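Local coordinates for protein ribose 5-phosphate isomerase (Trypanosoma cruzi, PDB 3M1P) that probably interconverts ribose 5-phosphate and ribulose 5-phosphate, as a type B ribose 5-phosphate isomerase assembled from four copies of one chain, at residues 3-8 and 29-34; 21-26 and 119-124. The protein carries 1 engineered substitution. All blocks are in the same frame, centred on the assembly; numbering follows the deposited sequence.

Interaction 1. Residues 3-8 and 29-34; sequences RRVAIG and DEFVPV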
ATOM      1  N   ARG A   3       0.465  15.052 -26.138  1.00 26.60           N
ATOM      2  CA  ARG A   3       1.165  15.424 -24.906  1.00 24.99           C
ATOM      3  C   ARG A   3       2.341  14.511 -24.594  1.00 23.82           C
ATOM      4  O   ARG A   3       2.180  13.301 -24.373  1.00 23.79           O
ATOM      5  CB  ARG A   3       0.198  15.605 -23.716  1.00 24.97           C
ATOM      6  CG  ARG A   3      -1.139  14.885 -23.810  1.00 25.42           C
ATOM      7  CD  ARG A   3      -2.331  15.719 -23.292  1.00 25.28           C
ATOM      8  NE  ARG A   3      -2.140  16.277 -21.950  1.00 26.53           N
ATOM      9  CZ  ARG A   3      -3.003  16.172 -20.938  1.00 26.23           C
ATOM     10  NH1 ARG A   3      -4.156  15.533 -21.088  1.00 26.07           N
ATOM     11  NH2 ARG A   3      -2.716  16.728 -19.769  1.00 26.98           N
ATOM     12  N   ARG A   4       3.532  15.108 -24.620  1.00 21.94           N
ATOM     13  CA  ARG A   4       4.776  14.379 -24.457  1.00 20.54           C
ATOM     14  C   ARG A   4       4.964  14.014 -22.992  1.00 19.71           C
ATOM     15  O   ARG A   4       4.638  14.798 -22.108  1.00 19.75           O
ATOM     16  CB  ARG A   4       5.963  15.198 -24.979  1.00 20.52           C
ATOM     17  CG  ARG A   4       5.793  15.702 -26.429  1.00 21.08           C
ATOM     18  CD  ARG A   4       7.046  16.423 -26.906  1.00 19.89           C
ATOM     19  NE  ARG A   4       8.075  15.479 -27.310  1.00 18.96           N
ATOM     20  CZ  ARG A   4       9.365  15.605 -27.015  1.00 18.78           C
ATOM     21  NH1 ARG A   4       9.796  16.644 -26.309  1.00 18.75           N
ATOM     22  NH2 ARG A   4      10.223  14.699 -27.436  1.00 17.00           N
ATOM     23  N   VAL A   5       5.471  12.807 -22.758  1.00 18.71           N
ATOM     24  CA  VAL A   5       5.652  12.268 -21.422  1.00 17.36           C
ATOM     25  C   VAL A   5       7.051  11.674 -21.341  1.00 17.13           C
ATOM     26  O   VAL A   5       7.306  10.594 -21.872  1.00 17.22           O
ATOM     27  CB  VAL A   5       4.581  11.173 -21.104  1.00 17.39           C
ATOM     28  CG1 VAL A   5       4.863  10.475 -19.750  1.00 16.09           C
ATOM     29  CG2 VAL A   5       3.186  11.754 -21.126  1.00 16.36           C
ATOM     30  N   ALA A   6       7.968  12.368 -20.676  1.00 17.04           N
ATOM     31  CA  ALA A   6       9.342  11.868 -20.603  1.00 16.64           C
ATOM     32  C   ALA A   6       9.464  10.765 -19.560  1.00 16.41           C
ATOM     33  O   ALA A   6       8.923  10.880 -18.471  1.00 16.26           O
ATOM     34  CB  ALA A   6      10.336  13.006 -20.327  1.00 16.64           C
ATOM     35  N   ILE A   7      10.177   9.698 -19.902  1.00 16.57           N
ATOM     36  CA  ILE A   7      10.332   8.567 -18.998  1.00 16.88           C
ATOM     37  C   ILE A   7      11.799   8.378 -18.612  1.00 17.70           C
ATOM     38  O   ILE A   7      12.675   8.332 -19.480  1.00 18.32           O
ATOM     39  CB  ILE A   7       9.754   7.250 -19.612  1.00 16.73           C
ATOM     40  CG1 ILE A   7       8.257   7.401 -19.919  1.00 16.26           C
ATOM     41  CG2 ILE A   7      10.028   6.052 -18.677  1.00 15.99           C
ATOM     42  CD1 ILE A   7       7.710   6.426 -20.976  1.00 16.43           C
ATOM     43  N   GLY A   8      12.065   8.279 -17.310  1.00 18.20           N
ATOM     44  CA  GLY A   8      13.403   7.931 -16.820  1.00 18.68           C
ATOM     45  C   GLY A   8      13.363   6.796 -15.809  1.00 19.44           C
ATOM     46  O   GLY A   8      12.339   6.574 -15.164  1.00 19.07           O
ATOM     47  N   ASP A  29      -4.063   7.635 -26.920  1.00 26.27           N
ATOM     48  CA  ASP A  29      -3.288   7.990 -28.114  1.00 26.99           C
ATOM     49  C   ASP A  29      -2.680   9.397 -28.061  1.00 26.45           C
ATOM     50  O   ASP A  29      -1.666   9.658 -28.703  1.00 27.28           O
ATOM     51  CB  ASP A  29      -4.181   7.890 -29.350  1.00 27.65           C
ATOM     52  CG  ASP A  29      -4.625   6.472 -29.644  1.00 29.85           C
ATOM     53  OD1 ASP A  29      -4.183   5.528 -28.942  1.00 32.13           O
ATOM     54  OD2 ASP A  29      -5.422   6.309 -30.591  1.00 32.63           O
ATOM     55  N   GLU A  30      -3.298  10.299 -27.308  1.00 25.72           N
ATOM     56  CA  GLU A  30      -2.749  11.643 -27.138  1.00 25.43           C
ATOM     57  C   GLU A  30      -1.469  11.717 -26.283  1.00 24.85           C
ATOM     58  O   GLU A  30      -0.856  12.779 -26.202  1.00 25.10           O
ATOM     59  CB  GLU A  30      -3.793  12.604 -26.575  1.00 25.32           C
ATOM     60  CG  GLU A  30      -4.032  12.450 -25.072  1.00 26.77           C
ATOM     61  CD  GLU A  30      -5.270  11.630 -24.756  1.00 28.21           C
ATOM     62  OE1 GLU A  30      -5.425  10.510 -25.304  1.00 28.83           O
ATOM     63  OE2 GLU A  30      -6.093  12.127 -23.964  1.00 28.39           O
ATOM     64  N   PHE A  31      -1.078  10.620 -25.639  1.00 23.70           N
ATOM     65  CA  PHE A  31       0.112  10.618 -24.785  1.00 23.23           C
ATOM     66  C   PHE A  31       1.301   9.978 -25.494  1.00 23.00           C
ATOM     67  O   PHE A  31       1.249   8.813 -25.865  1.00 22.69           O
ATOM     68  CB  PHE A  31      -0.170   9.913 -23.442  1.00 22.58           C
ATOM     69  CG  PHE A  31      -1.229  10.591 -22.618  1.00 22.21           C
ATOM     70  CD1 PHE A  31      -0.923  11.720 -21.854  1.00 21.98           C
ATOM     71  CD2 PHE A  31      -2.541  10.114 -22.614  1.00 20.33           C
ATOM     72  CE1 PHE A  31      -1.908  12.360 -21.098  1.00 21.60           C
ATOM     73  CE2 PHE A  31      -3.528  10.742 -21.875  1.00 19.82           C
ATOM     74  CZ  PHE A  31      -3.219  11.870 -21.112  1.00 21.58           C
ATOM     75  N   VAL A  32       2.376  10.739 -25.668  1.00 23.32           N
ATOM     76  CA  VAL A  32       3.562  10.242 -26.374  1.00 23.21           C
ATOM     77  C   VAL A  32       4.743   9.990 -25.439  1.00 23.50           C
ATOM     78  O   VAL A  32       5.303  10.943 -24.886  1.00 23.85           O
ATOM     79  CB  VAL A  32       4.017  11.214 -27.504  1.00 23.70           C
ATOM     80  CG1 VAL A  32       5.119  10.571 -28.349  1.00 22.34           C
ATOM     81  CG2 VAL A  32       2.822  11.655 -28.368  1.00 22.56           C
ATOM     82  N   PRO A  33       5.136   8.711 -25.263  1.00 23.75           N
ATOM     83  CA  PRO A  33       6.297   8.422 -24.423  1.00 24.25           C
ATOM     84  C   PRO A  33       7.608   8.854 -25.083  1.00 24.88           C
ATOM     85  O   PRO A  33       7.811   8.641 -26.291  1.00 25.01           O
ATOM     86  CB  PRO A  33       6.258   6.901 -24.253  1.00 23.99           C
ATOM     87  CG  PRO A  33       5.434   6.392 -25.370  1.00 23.80           C
ATOM     88  CD  PRO A  33       4.525   7.486 -25.820  1.00 23.75           C
ATOM     89  N   VAL A  34       8.465   9.477 -24.283  1.00 25.18           N
ATOM     90  CA  VAL A  34       9.789   9.912 -24.705  1.00 25.56           C
ATOM     91  C   VAL A  34      10.741   9.247 -23.733  1.00 25.99           C
ATOM     92  O   VAL A  34      10.922   9.698 -22.595  1.00 25.48           O
ATOM     93  CB  VAL A  34       9.929  11.471 -24.651  1.00 25.57           C
ATOM     94  CG1 VAL A  34      11.290  11.925 -25.165  1.00 25.67           C
ATOM     95  CG2 VAL A  34       8.805  12.147 -25.429  1.00 24.78           C
TER
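Arg-3 opens the pairing with its backbone N, which meets Glu-30 O at 2.6 Å almost along the C=O axis, while Arg-3 O accepts Val-32 N at 2.9 Å. The Arg-3 side chain bends at chi2 and chi3 and runs alongside Phe-31, pointing the same way: Arg-3 CG lies 3.7 Å from Phe-31 CD1, and CE1 of that ring sits over one face of the guanidinium, the two planes 35° apart. NE is held in a salt bridge to Glu-63. Arg-4 faces the other side of the sheet, where CG2 of Val-34 covers one face of its guanidinium, 3.5 Å from Arg-4 NH2, and Arg-4 NH1 hydrogen-bonds to the backbone O of Glu-61. Val-5 uses both polar backbone atoms, N to Val-32 O and O from Val-34 N. This alternation, in which odd residues of 3-8 bond to even residues of 29-34, marks parallel strands, here the edge strand 31-35 and its inner neighbour 3-9 in the five-stranded parallel sheet of an alpha/beta Rossmann-like fold. The beta-alpha-beta crossover between them includes helix 17-26. The donors in the bonds to Arg-3 O, Val-32 O and Val-5 O all stand well above the carbonyl planes. Ala-6 has little more than its CA near the partner, 3.3 Å from Val-34 O in a CA-H...O contact, and its backbone also bonds to strand 64-69. Ile-7 N bonds to Val-34 O at 2.8 Å, and the pairing continues to Cys-36; Ile-7 CD1 lies against Pro-33 CB, 3.6 Å away, on the face that helix 17-26 covers.

Interaction 2. Residues 21-26 and 119-124; sequences ILYVKE and VIREII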
ATOM      1  N   ILE A  21       6.748   2.601 -21.147  1.00 19.83           N
ATOM      2  CA  ILE A  21       6.425   3.136 -22.481  1.00 20.30           C
ATOM      3  C   ILE A  21       5.004   2.710 -22.878  1.00 19.74           C
ATOM      4  O   ILE A  21       4.170   3.546 -23.238  1.00 19.36           O
ATOM      5  CB  ILE A  21       7.470   2.692 -23.558  1.00 20.00           C
ATOM      6  CG1 ILE A  21       8.825   3.353 -23.296  1.00 20.54           C
ATOM      7  CG2 ILE A  21       6.967   3.011 -24.979  1.00 21.06           C
ATOM      8  CD1 ILE A  21      10.008   2.711 -24.034  1.00 20.74           C
ATOM      9  N   LEU A  22       4.737   1.412 -22.762  1.00 19.62           N
ATOM     10  CA  LEU A  22       3.412   0.864 -23.026  1.00 19.85           C
ATOM     11  C   LEU A  22       2.308   1.481 -22.149  1.00 19.26           C
ATOM     12  O   LEU A  22       1.253   1.849 -22.662  1.00 19.37           O
ATOM     13  CB  LEU A  22       3.431  -0.669 -22.906  1.00 19.87           C
ATOM     14  CG  LEU A  22       2.105  -1.395 -23.156  1.00 20.88           C
ATOM     15  CD1 LEU A  22       1.594  -1.146 -24.581  1.00 23.02           C
ATOM     16  CD2 LEU A  22       2.196  -2.907 -22.864  1.00 21.06           C
ATOM     17  N   TYR A  23       2.545   1.610 -20.841  1.00 18.77           N
ATOM     18  CA  TYR A  23       1.503   2.160 -19.932  1.00 18.54           C
ATOM     19  C   TYR A  23       1.112   3.606 -20.282  1.00 18.32           C
ATOM     20  O   TYR A  23      -0.054   4.002 -20.135  1.00 18.23           O
ATOM     21  CB  TYR A  23       1.906   2.051 -18.444  1.00 17.73           C
ATOM     22  CG  TYR A  23       2.270   0.642 -17.990  1.00 18.00           C
ATOM     23  CD1 TYR A  23       1.696  -0.486 -18.606  1.00 17.36           C
ATOM     24  CD2 TYR A  23       3.180   0.434 -16.954  1.00 16.64           C
ATOM     25  CE1 TYR A  23       2.023  -1.769 -18.205  1.00 18.58           C
ATOM     26  CE2 TYR A  23       3.512  -0.852 -16.540  1.00 17.99           C
ATOM     27  CZ  TYR A  23       2.929  -1.952 -17.173  1.00 18.40           C
ATOM     28  OH  TYR A  23       3.236  -3.235 -16.783  1.00 16.56           O
ATOM     29  N   VAL A  24       2.090   4.381 -20.741  1.00 18.07           N
ATOM     30  CA  VAL A  24       1.847   5.754 -21.184  1.00 18.28           C
ATOM     31  C   VAL A  24       0.923   5.759 -22.409  1.00 18.73           C
ATOM     32  O   VAL A  24      -0.066   6.497 -22.450  1.00 18.21           O
ATOM     33  CB  VAL A  24       3.182   6.494 -21.474  1.00 18.29           C
ATOM     34  CG1 VAL A  24       2.923   7.842 -22.141  1.00 17.48           C
ATOM     35  CG2 VAL A  24       3.982   6.666 -20.173  1.00 17.36           C
ATOM     36  N   LYS A  25       1.239   4.913 -23.388  1.00 19.42           N
ATOM     37  CA  LYS A  25       0.371   4.742 -24.556  1.00 20.50           C
ATOM     38  C   LYS A  25      -1.028   4.277 -24.162  1.00 20.59           C
ATOM     39  O   LYS A  25      -2.015   4.729 -24.740  1.00 20.43           O
ATOM     40  CB  LYS A  25       0.996   3.765 -25.558  1.00 20.64           C
ATOM     41  CG  LYS A  25       2.233   4.303 -26.237  1.00 21.43           C
ATOM     42  CD  LYS A  25       2.867   3.257 -27.113  1.00 23.93           C
ATOM     43  CE  LYS A  25       3.995   3.871 -27.912  1.00 25.88           C
ATOM     44  NZ  LYS A  25       4.962   2.820 -28.312  1.00 28.93           N
ATOM     45  N   GLU A  26      -1.114   3.401 -23.160  1.00 21.07           N
ATOM     46  CA  GLU A  26      -2.419   2.874 -22.731  1.00 21.87           C
ATOM     47  C   GLU A  26      -3.342   3.943 -22.161  1.00 21.69           C
ATOM     48  O   GLU A  26      -4.560   3.814 -22.264  1.00 21.32           O
ATOM     49  CB  GLU A  26      -2.267   1.736 -21.724  1.00 22.63           C
ATOM     50  CG  GLU A  26      -1.654   0.475 -22.287  1.00 24.97           C
ATOM     51  CD  GLU A  26      -1.889  -0.707 -21.375  1.00 28.54           C
ATOM     52  OE1 GLU A  26      -0.908  -1.301 -20.878  1.00 28.23           O
ATOM     53  OE2 GLU A  26      -3.076  -1.031 -21.147  1.00 31.48           O
ATOM     54  N   VAL A 119      -0.009  -2.297 -10.671  1.00 12.70           N
ATOM     55  CA  VAL A 119      -0.343  -1.086  -9.926  1.00 12.45           C
ATOM     56  C   VAL A 119       0.404   0.108 -10.516  1.00 12.67           C
ATOM     57  O   VAL A 119      -0.150   1.202 -10.601  1.00 12.57           O
ATOM     58  CB  VAL A 119      -0.092  -1.246  -8.405  1.00 12.71           C
ATOM     59  CG1 VAL A 119      -0.375   0.051  -7.636  1.00 10.95           C
ATOM     60  CG2 VAL A 119      -0.965  -2.378  -7.857  1.00 12.84           C
ATOM     61  N   ILE A 120       1.646  -0.114 -10.950  1.00 12.78           N
ATOM     62  CA  ILE A 120       2.413   0.930 -11.629  1.00 12.68           C
ATOM     63  C   ILE A 120       1.665   1.343 -12.890  1.00 13.01           C
ATOM     64  O   ILE A 120       1.492   2.534 -13.152  1.00 13.22           O
ATOM     65  CB  ILE A 120       3.872   0.486 -11.946  1.00 12.61           C
ATOM     66  CG1 ILE A 120       4.693   0.431 -10.654  1.00 12.08           C
ATOM     67  CG2 ILE A 120       4.527   1.454 -12.956  1.00 12.93           C
ATOM     68  CD1 ILE A 120       6.108  -0.196 -10.792  1.00 12.17           C
ATOM     69  N   ARG A 121       1.191   0.346 -13.638  1.00 13.15           N
ATOM     70  CA  ARG A 121       0.333   0.578 -14.794  1.00 13.78           C
ATOM     71  C   ARG A 121      -0.855   1.491 -14.446  1.00 13.71           C
ATOM     72  O   ARG A 121      -1.081   2.504 -15.104  1.00 13.59           O
ATOM     73  CB  ARG A 121      -0.154  -0.756 -15.378  1.00 13.47           C
ATOM     74  CG  ARG A 121      -1.000  -0.569 -16.641  1.00 13.92           C
ATOM     75  CD  ARG A 121      -1.501  -1.898 -17.212  1.00 14.67           C
ATOM     76  NE  ARG A 121      -2.441  -1.653 -18.307  1.00 19.41           N
ATOM     77  CZ  ARG A 121      -3.739  -1.412 -18.146  1.00 21.97           C
ATOM     78  NH1 ARG A 121      -4.271  -1.392 -16.933  1.00 22.87           N
ATOM     79  NH2 ARG A 121      -4.512  -1.178 -19.203  1.00 25.58           N
ATOM     80  N   GLU A 122      -1.586   1.125 -13.390  1.00 13.79           N
ATOM     81  CA  GLU A 122      -2.739   1.866 -12.925  1.00 13.47           C
ATOM     82  C   GLU A 122      -2.360   3.282 -12.497  1.00 13.35           C
ATOM     83  O   GLU A 122      -3.071   4.243 -12.814  1.00 13.39           O
ATOM     84  CB  GLU A 122      -3.379   1.118 -11.753  1.00 14.22           C
ATOM     85  CG  GLU A 122      -4.703   1.691 -11.272  1.00 14.83           C
ATOM     86  CD  GLU A 122      -5.212   0.971 -10.046  1.00 16.22           C
ATOM     87  OE1 GLU A 122      -4.537   1.024  -9.003  1.00 19.23           O
ATOM     88  OE2 GLU A 122      -6.266   0.335 -10.132  1.00 17.26           O
ATOM     89  N   ILE A 123      -1.243   3.405 -11.778  1.00 13.25           N
ATOM     90  CA  ILE A 123      -0.719   4.705 -11.359  1.00 12.77           C
ATOM     91  C   ILE A 123      -0.441   5.610 -12.576  1.00 13.39           C
ATOM     92  O   ILE A 123      -0.896   6.755 -12.616  1.00 13.50           O
ATOM     93  CB  ILE A 123       0.545   4.536 -10.493  1.00 12.94           C
ATOM     94  CG1 ILE A 123       0.183   3.965  -9.120  1.00 11.89           C
ATOM     95  CG2 ILE A 123       1.340   5.865 -10.333  1.00 11.74           C
ATOM     96  CD1 ILE A 123       1.401   3.493  -8.345  1.00  8.40           C
ATOM     97  N   ILE A 124       0.290   5.095 -13.564  1.00 13.44           N
ATOM     98  CA  ILE A 124       0.662   5.909 -14.727  1.00 14.28           C
ATOM     99  C   ILE A 124      -0.576   6.379 -15.491  1.00 14.56           C
ATOM    100  O   ILE A 124      -0.698   7.555 -15.800  1.00 15.33           O
ATOM    101  CB  ILE A 124       1.699   5.182 -15.641  1.00 14.24           C
ATOM    102  CG1 ILE A 124       3.062   5.181 -14.945  1.00 13.83           C
ATOM    103  CG2 ILE A 124       1.808   5.855 -17.039  1.00 14.09           C
ATOM    104  CD1 ILE A 124       4.060   4.229 -15.556  1.00 14.83           C
TER
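Two neighbouring helices on one face of the parallel sheet, 17-26 and 117-129, meet here in a helix-helix packing whose local axes pass 9.0 Å apart at 44°. Tyr-23 and Arg-121 mark the closest approach of the backbones. With CG anti to the carbonyl carbon, Tyr-23 lays its ring against the root of the arginine: Arg-121 CB stands over the ring centre, 3.5 Å from the centroid and almost on the normal, a CH-pi contact, and Arg-121 CG is 3.3 Å from Tyr-23 CD1. The arginine chain leaves with CG anti to the backbone N and stays extended to NE, crossing the tyrosine at about a right angle, so the aliphatic part covers the ring and the guanidinium, turned 85° to it, is carried past toward Glu-26. There NE and NH2 grip the carboxylate side-on: Arg-121 NE gives a 3.0 Å bond to Glu-26 OE1, and NH2 a very short one of 2.4 Å to OE2. Both oxygens lie near the guanidinium plane, yet the nitrogens meet them from above the carboxylate plane, since the two groups are tilted 49°. The salt bridge should favour the charged forms of both side chains. On the sheet side of the salt bridge the contact is apolar. Ile-124 CG2 touches Val-24 CG2 at 3.9 Å and Tyr-23 CB, while its CD1 comes to the edge of the ring. Glu-122, on helix 117-129, bonds to His-93 of a second subunit. Two helices packed side by side on one face of a parallel sheet form one helical layer of the alpha/beta sandwich, the Rossmann-like architecture of this isomerase family.

Interaction 1 and interaction 2 illustrate how a layered alpha/beta fold divides its labour. The sheet layer is joined through main-chain bonds, with side-chain contacts added on both faces, where the residues also meet the neighbouring helices and strand 64-69, and the contact runs from buried valine and isoleucine to an exposed arginine. The helix layer, 21-26 with 119-124, is held mainly by side chains, with a mostly buried interface and one ion pair at its partly exposed margin. The two meet directly: Ile-7 CD1 lies 3.8 Å from Val-24 CG2, and Pro-33 rests on Ile-21. Because helix 17-26 leads into strand 31-35, one beta-alpha-beta unit supplies both strands of interaction 1 and one helix of interaction 2.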